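PDB 4ZO6: Lin1840 protein from Listeria innocua serovar 6a, which hydrolyses terminal, non-reducing beta-D-glucosyl residues as a glycoside hydrolase family 3 beta-glucosidase, releasing beta-D-glucose. Local coordinates for the beta-D-glucopyranose site. Numbering follows the deposited sequence. Chains: chain A/B, Lin1840 protein.

The beta-D-glucopyranose site. Residues chain A 61, 91, 135, 149, 191-192, 235, 238, 270-271, 302, 408-409, 411, 468, 472-473; chain B 572, 583. With BGC (beta-D-glucopyranose), chain C; BGC (beta-D-glucopyranose), chain D; BGC (beta-D-glucopyranose), chain E.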
loop_
_atom_site.group_PDB
_atom_site.type_symbol
_atom_site.label_atom_id
_atom_site.label_comp_id
_atom_site.label_asym_id
_atom_site.label_seq_id
_atom_site.Cartn_x
_atom_site.Cartn_y
_atom_site.Cartn_z
ATOM N N LEU A 61 6.390 2.011 34.747
ATOM C CA LEU A 61 5.563 1.542 33.619
ATOM C C LEU A 61 4.772 0.323 34.038
ATOM O O LEU A 61 5.345 -0.701 34.199
ATOM C CB LEU A 61 6.476 1.070 32.480
ATOM C CG LEU A 61 5.707 0.594 31.248
ATOM C CD1 LEU A 61 5.318 1.765 30.397
ATOM C CD2 LEU A 61 6.540 -0.342 30.409
ATOM N N ASP A 91 -1.316 1.315 30.621
ATOM C CA ASP A 91 -2.190 1.122 29.471
ATOM C C ASP A 91 -3.630 0.919 29.878
ATOM O O ASP A 91 -4.033 -0.193 30.187
ATOM C CB ASP A 91 -1.693 -0.080 28.659
ATOM C CG ASP A 91 -0.378 0.204 27.977
ATOM O OD1 ASP A 91 -0.310 1.173 27.185
ATOM O OD2 ASP A 91 0.576 -0.539 28.204
ATOM N N PHE A 135 -1.712 5.560 28.595
ATOM C CA PHE A 135 -1.272 5.606 27.199
ATOM C C PHE A 135 -2.488 5.487 26.268
ATOM O O PHE A 135 -2.678 4.503 25.562
ATOM C CB PHE A 135 -0.207 4.539 26.906
ATOM C CG PHE A 135 0.981 4.588 27.830
ATOM C CD1 PHE A 135 1.730 5.746 27.944
ATOM C CD2 PHE A 135 1.352 3.455 28.557
ATOM C CE1 PHE A 135 2.802 5.795 28.777
ATOM C CE2 PHE A 135 2.446 3.470 29.355
ATOM C CZ PHE A 135 3.201 4.647 29.470
ATOM N N ARG A 149 -3.395 -3.718 15.115
ATOM C CA ARG A 149 -3.686 -2.525 15.970
ATOM C C ARG A 149 -4.827 -1.682 15.472
ATOM O O ARG A 149 -5.148 -0.662 16.067
ATOM C CB ARG A 149 -2.427 -1.670 16.183
ATOM C CG ARG A 149 -1.292 -2.572 16.635
ATOM C CD ARG A 149 -0.107 -1.808 17.212
ATOM N NE ARG A 149 -0.418 -1.331 18.532
ATOM C CZ ARG A 149 0.476 -0.924 19.425
ATOM N NH1 ARG A 149 1.754 -0.913 19.140
ATOM N NH2 ARG A 149 0.058 -0.543 20.625
ATOM N N LYS A 191 -0.985 8.734 21.413
ATOM C CA LYS A 191 -0.006 7.866 20.769
ATOM C C LYS A 191 -0.526 7.470 19.371
ATOM O O LYS A 191 -1.747 7.615 19.141
ATOM C CB LYS A 191 0.333 6.674 21.682
ATOM C CG LYS A 191 -0.766 5.602 21.699
ATOM C CD LYS A 191 -0.758 4.785 22.990
ATOM C CE LYS A 191 -1.409 3.433 22.774
ATOM N NZ LYS A 191 -1.305 2.576 23.994
ATOM N N HIS A 192 0.301 7.051 18.399
ATOM C CA HIS A 192 1.744 6.960 18.366
ATOM C C HIS A 192 2.233 7.948 17.310
ATOM O O HIS A 192 1.949 7.804 16.102
ATOM C CB HIS A 192 2.253 5.528 17.931
ATOM C CG HIS A 192 1.745 4.416 18.767
ATOM N ND1 HIS A 192 0.480 3.922 18.612
ATOM C CD2 HIS A 192 2.316 3.694 19.771
ATOM C CE1 HIS A 192 0.264 2.959 19.498
ATOM N NE2 HIS A 192 1.356 2.817 20.224
ATOM N N MET A 235 3.465 10.101 22.917
ATOM C CA MET A 235 4.367 8.931 22.769
ATOM C C MET A 235 4.813 8.793 21.273
ATOM O O MET A 235 4.002 9.003 20.358
ATOM C CB MET A 235 3.661 7.629 23.317
ATOM C CG MET A 235 4.499 6.373 23.214
ATOM S SD MET A 235 3.635 4.803 23.425
ATOM C CE MET A 235 3.254 4.946 25.186
ATOM N N PHE A 238 6.922 3.510 16.587
ATOM C CA PHE A 238 7.927 2.557 16.144
ATOM C C PHE A 238 8.483 2.685 14.712
ATOM O O PHE A 238 9.685 2.360 14.490
ATOM C CB PHE A 238 7.374 1.142 16.252
ATOM C CG PHE A 238 7.235 0.673 17.669
ATOM C CD1 PHE A 238 8.338 0.657 18.503
ATOM C CD2 PHE A 238 5.998 0.248 18.163
ATOM C CE1 PHE A 238 8.260 0.182 19.780
ATOM C CE2 PHE A 238 5.910 -0.262 19.439
ATOM C CZ PHE A 238 7.022 -0.247 20.267
ATOM N N ALA A 270 7.954 5.075 22.581
ATOM C CA ALA A 270 7.323 3.743 22.640
ATOM C C ALA A 270 8.328 2.730 23.209
ATOM O O ALA A 270 9.530 3.018 23.314
ATOM C CB ALA A 270 6.835 3.310 21.285
ATOM N N TRP A 271 7.874 1.523 23.556
ATOM C CA TRP A 271 8.737 0.604 24.286
ATOM C C TRP A 271 10.025 0.242 23.509
ATOM O O TRP A 271 9.992 -0.252 22.408
ATOM C CB TRP A 271 7.969 -0.617 24.735
ATOM C CG TRP A 271 8.742 -1.551 25.524
ATOM C CD1 TRP A 271 9.899 -2.164 25.140
ATOM C CD2 TRP A 271 8.372 -2.143 26.780
ATOM N NE1 TRP A 271 10.302 -3.017 26.099
ATOM C CE2 TRP A 271 9.384 -3.041 27.116
ATOM C CE3 TRP A 271 7.272 -2.005 27.637
ATOM C CZ2 TRP A 271 9.371 -3.787 28.297
ATOM C CZ3 TRP A 271 7.256 -2.734 28.824
ATOM C CH2 TRP A 271 8.301 -3.621 29.143
ATOM N N MET A 302 11.467 4.562 27.535
ATOM C CA MET A 302 10.698 3.428 28.024
ATOM C C MET A 302 11.464 2.101 27.981
ATOM O O MET A 302 11.594 1.451 26.887
ATOM C CB MET A 302 9.427 3.293 27.177
ATOM C CG MET A 302 8.469 2.262 27.748
ATOM S SD MET A 302 6.912 2.017 26.934
ATOM C CE MET A 302 6.070 3.494 27.465
ATOM N N GLY A 408 -8.719 -7.194 22.846
ATOM C CA GLY A 408 -7.295 -6.942 22.999
ATOM C C GLY A 408 -7.026 -5.643 23.759
ATOM O O GLY A 408 -7.917 -4.781 23.940
ATOM N N TRP A 409 -5.786 -5.508 24.200
ATOM C CA TRP A 409 -5.341 -4.325 24.970
ATOM C C TRP A 409 -6.179 -4.158 26.233
ATOM O O TRP A 409 -6.556 -3.053 26.676
ATOM C CB TRP A 409 -5.242 -3.075 24.093
ATOM C CG TRP A 409 -3.920 -2.990 23.416
ATOM C CD1 TRP A 409 -3.676 -3.110 22.067
ATOM C CD2 TRP A 409 -2.632 -2.754 24.034
ATOM N NE1 TRP A 409 -2.346 -3.008 21.830
ATOM C CE2 TRP A 409 -1.677 -2.786 23.011
ATOM C CE3 TRP A 409 -2.201 -2.513 25.365
ATOM C CZ2 TRP A 409 -0.297 -2.586 23.247
ATOM C CZ3 TRP A 409 -0.804 -2.311 25.613
ATOM C CH2 TRP A 409 0.114 -2.341 24.548
ATOM N N VAL A 411 -5.411 -4.870 29.721
ATOM C CA VAL A 411 -4.250 -5.168 30.528
ATOM C C VAL A 411 -4.646 -5.492 31.950
ATOM O O VAL A 411 -3.973 -6.267 32.594
ATOM C CB VAL A 411 -3.261 -4.001 30.481
ATOM C CG1 VAL A 411 -2.047 -4.273 31.344
ATOM C CG2 VAL A 411 -2.840 -3.791 29.016
ATOM N N ASN A 468 -8.774 -12.858 20.819
ATOM C CA ASN A 468 -8.216 -11.471 20.796
ATOM C C ASN A 468 -6.748 -11.445 20.385
ATOM O O ASN A 468 -6.246 -10.440 19.821
ATOM C CB ASN A 468 -8.459 -10.709 22.096
ATOM C CG ASN A 468 -7.439 -10.997 23.148
ATOM O OD1 ASN A 468 -6.318 -10.591 23.035
ATOM N ND2 ASN A 468 -7.838 -11.673 24.197
ATOM N N GLY A 472 -4.468 -6.872 18.011
ATOM C CA GLY A 472 -3.634 -6.100 18.930
ATOM C C GLY A 472 -2.177 -5.983 18.439
ATOM O O GLY A 472 -1.914 -6.196 17.242
ATOM N N GLU A 473 -1.260 -5.596 19.330
ATOM C CA GLU A 473 0.136 -5.400 18.892
ATOM C C GLU A 473 0.779 -6.706 18.413
ATOM O O GLU A 473 0.732 -7.732 19.125
ATOM C CB GLU A 473 0.975 -4.788 19.960
ATOM C CG GLU A 473 2.433 -4.542 19.523
ATOM C CD GLU A 473 3.306 -4.039 20.671
ATOM O OE1 GLU A 473 2.712 -3.724 21.755
ATOM O OE2 GLU A 473 4.565 -3.937 20.484
ATOM N N ARG B 572 12.287 -3.812 14.653
ATOM C CA ARG B 572 12.187 -5.159 15.239
ATOM C C ARG B 572 12.227 -6.298 14.213
ATOM O O ARG B 572 11.261 -7.033 14.021
ATOM C CB ARG B 572 10.930 -5.242 16.076
ATOM C CG ARG B 572 10.958 -4.242 17.231
ATOM C CD ARG B 572 9.637 -4.271 18.003
ATOM N NE ARG B 572 9.749 -3.495 19.234
ATOM C CZ ARG B 572 9.036 -3.692 20.331
ATOM N NH1 ARG B 572 8.110 -4.657 20.401
ATOM N NH2 ARG B 572 9.286 -2.945 21.410
ATOM N N TYR B 583 6.656 -10.303 19.886
ATOM C CA TYR B 583 6.871 -8.860 19.629
ATOM C C TYR B 583 8.018 -8.538 18.585
ATOM O O TYR B 583 8.958 -7.799 18.840
ATOM C CB TYR B 583 6.988 -8.150 20.977
ATOM C CG TYR B 583 5.659 -8.230 21.685
ATOM C CD1 TYR B 583 4.600 -7.429 21.284
ATOM C CD2 TYR B 583 5.408 -9.186 22.685
ATOM C CE1 TYR B 583 3.357 -7.524 21.894
ATOM C CE2 TYR B 583 4.152 -9.311 23.301
ATOM C CZ TYR B 583 3.139 -8.495 22.911
ATOM O OH TYR B 583 1.876 -8.589 23.473
HETATM C C2 BGC C . 5.002 -4.470 24.109
HETATM C C3 BGC C . 5.397 -5.295 25.350
HETATM C C4 BGC C . 6.688 -6.088 25.111
HETATM C C5 BGC C . 7.803 -5.324 24.365
HETATM C C6 BGC C . 8.682 -6.228 23.488
HETATM C C1 BGC C . 6.180 -3.582 23.743
HETATM O O1 BGC C . 5.986 -2.894 22.509
HETATM O O2 BGC C . 3.778 -3.700 24.213
HETATM O O3 BGC C . 4.492 -6.357 25.470
HETATM O O4 BGC C . 7.234 -6.657 26.303
HETATM O O5 BGC C . 7.321 -4.353 23.435
HETATM O O6 BGC C . 9.935 -6.276 24.096
HETATM C C2 BGC D . 3.084 0.193 22.767
HETATM C C3 BGC D . 2.107 1.260 23.244
HETATM C C4 BGC D . 1.960 1.093 24.763
HETATM C C5 BGC D . 3.359 1.058 25.467
HETATM C C6 BGC D . 3.344 0.737 26.961
HETATM C C1 BGC D . 4.387 0.642 23.420
HETATM O O1 BGC D . 5.488 0.135 22.720
HETATM O O2 BGC D . 3.131 0.060 21.359
HETATM O O3 BGC D . 0.896 1.174 22.517
HETATM O O4 BGC D . 1.160 2.171 25.178
HETATM O O5 BGC D . 4.294 0.157 24.765
HETATM O O6 BGC D . 2.990 -0.631 27.121
HETATM C C2 BGC E . -2.368 -7.176 25.717
HETATM C C3 BGC E . -2.405 -7.326 24.149
HETATM C C4 BGC E . -1.636 -6.174 23.436
HETATM C C5 BGC E . -0.312 -6.289 24.214
HETATM C C6 BGC E . 1.066 -5.680 23.993
HETATM C C1 BGC E . -0.942 -7.110 26.297
HETATM O O1 BGC E . -0.721 -7.041 27.743
HETATM O O2 BGC E . -3.081 -8.273 26.297
HETATM O O3 BGC E . -3.720 -7.494 23.580
HETATM O O4 BGC E . -1.730 -6.391 22.026
HETATM O O5 BGC E . -0.506 -5.941 25.632
HETATM O O6 BGC E . 1.831 -6.522 24.942
HETATM O O HOH W 1 -0.122 -8.974 21.462
HETATM O O HOH W 2 -4.335 -9.017 21.575
#
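This is the active-site pocket of a family 3 beta-glucosidase, with three glucose units modelled in a crystal with the disaccharide cellobiose; in the deposited dimer, chain B adds B:Arg572 and B:Tyr583. A:Ala270 is engineered from aspartate, the family's nucleophile position, and its CB lies 3.7 Å from the anomeric hydroxyl O1 of BGC (chain D). That sugar, though poorly ordered, is almost wholly buried. Polar groups read its hydroxyls. A:Asp91, CG anti to the carbonyl carbon (chi1 -69°), straddles O4 and the 6-hydroxyl O6, accepting from each with the syn lone pair of one oxygen; OD2 meets O6 at 2.6 Å. A:Arg149 is bent at chi3 and donates end-on: NH1 to O2 within the guanidinium plane, NH2 to O3. A:Glu473 CB and A:His192 CE1 sandwich this guanidinium. A:Lys191, CG crowded between backbone N and carbonyl carbon but extended beyond, donates from NZ to O4 at 2.8 Å and O3 at 3.0 Å, while the A:Phe135 carbonyl fixes the amine. A:His192 NE2 also bonds O3, its ring lying on A:Lys191 CG. Nearby charges may polarise O3 and O4.

Rings hold the outer sugars. A:Trp271, CG anti to the backbone N (chi1 -177°), presents one indole face to C5 of BGC (chain C). C4 of BGC (chain E) sits over the A:Trp409 indole, 3.5 Å from the five-membered ring centroid, the sugar tilted with its C4-C5-O5 side nearer. One B:Tyr583 face meets O3 of BGC (chain C); CE1 packs on C6 of BGC (chain E), and water links OH to its O4.

The extended A:Glu473, the likely acid/base, accepts hydrogen bonds from BGC (chain C) O2 on OE1 and O1 on OE2, each through a syn lone pair; B:Arg572 NH1 salt-bridges OE2. A:Trp409 N donates almost straight (174°) to O3 of BGC (chain E), whose O4 accepts a hydrogen bond from A:Glu473 N at 2.8 Å.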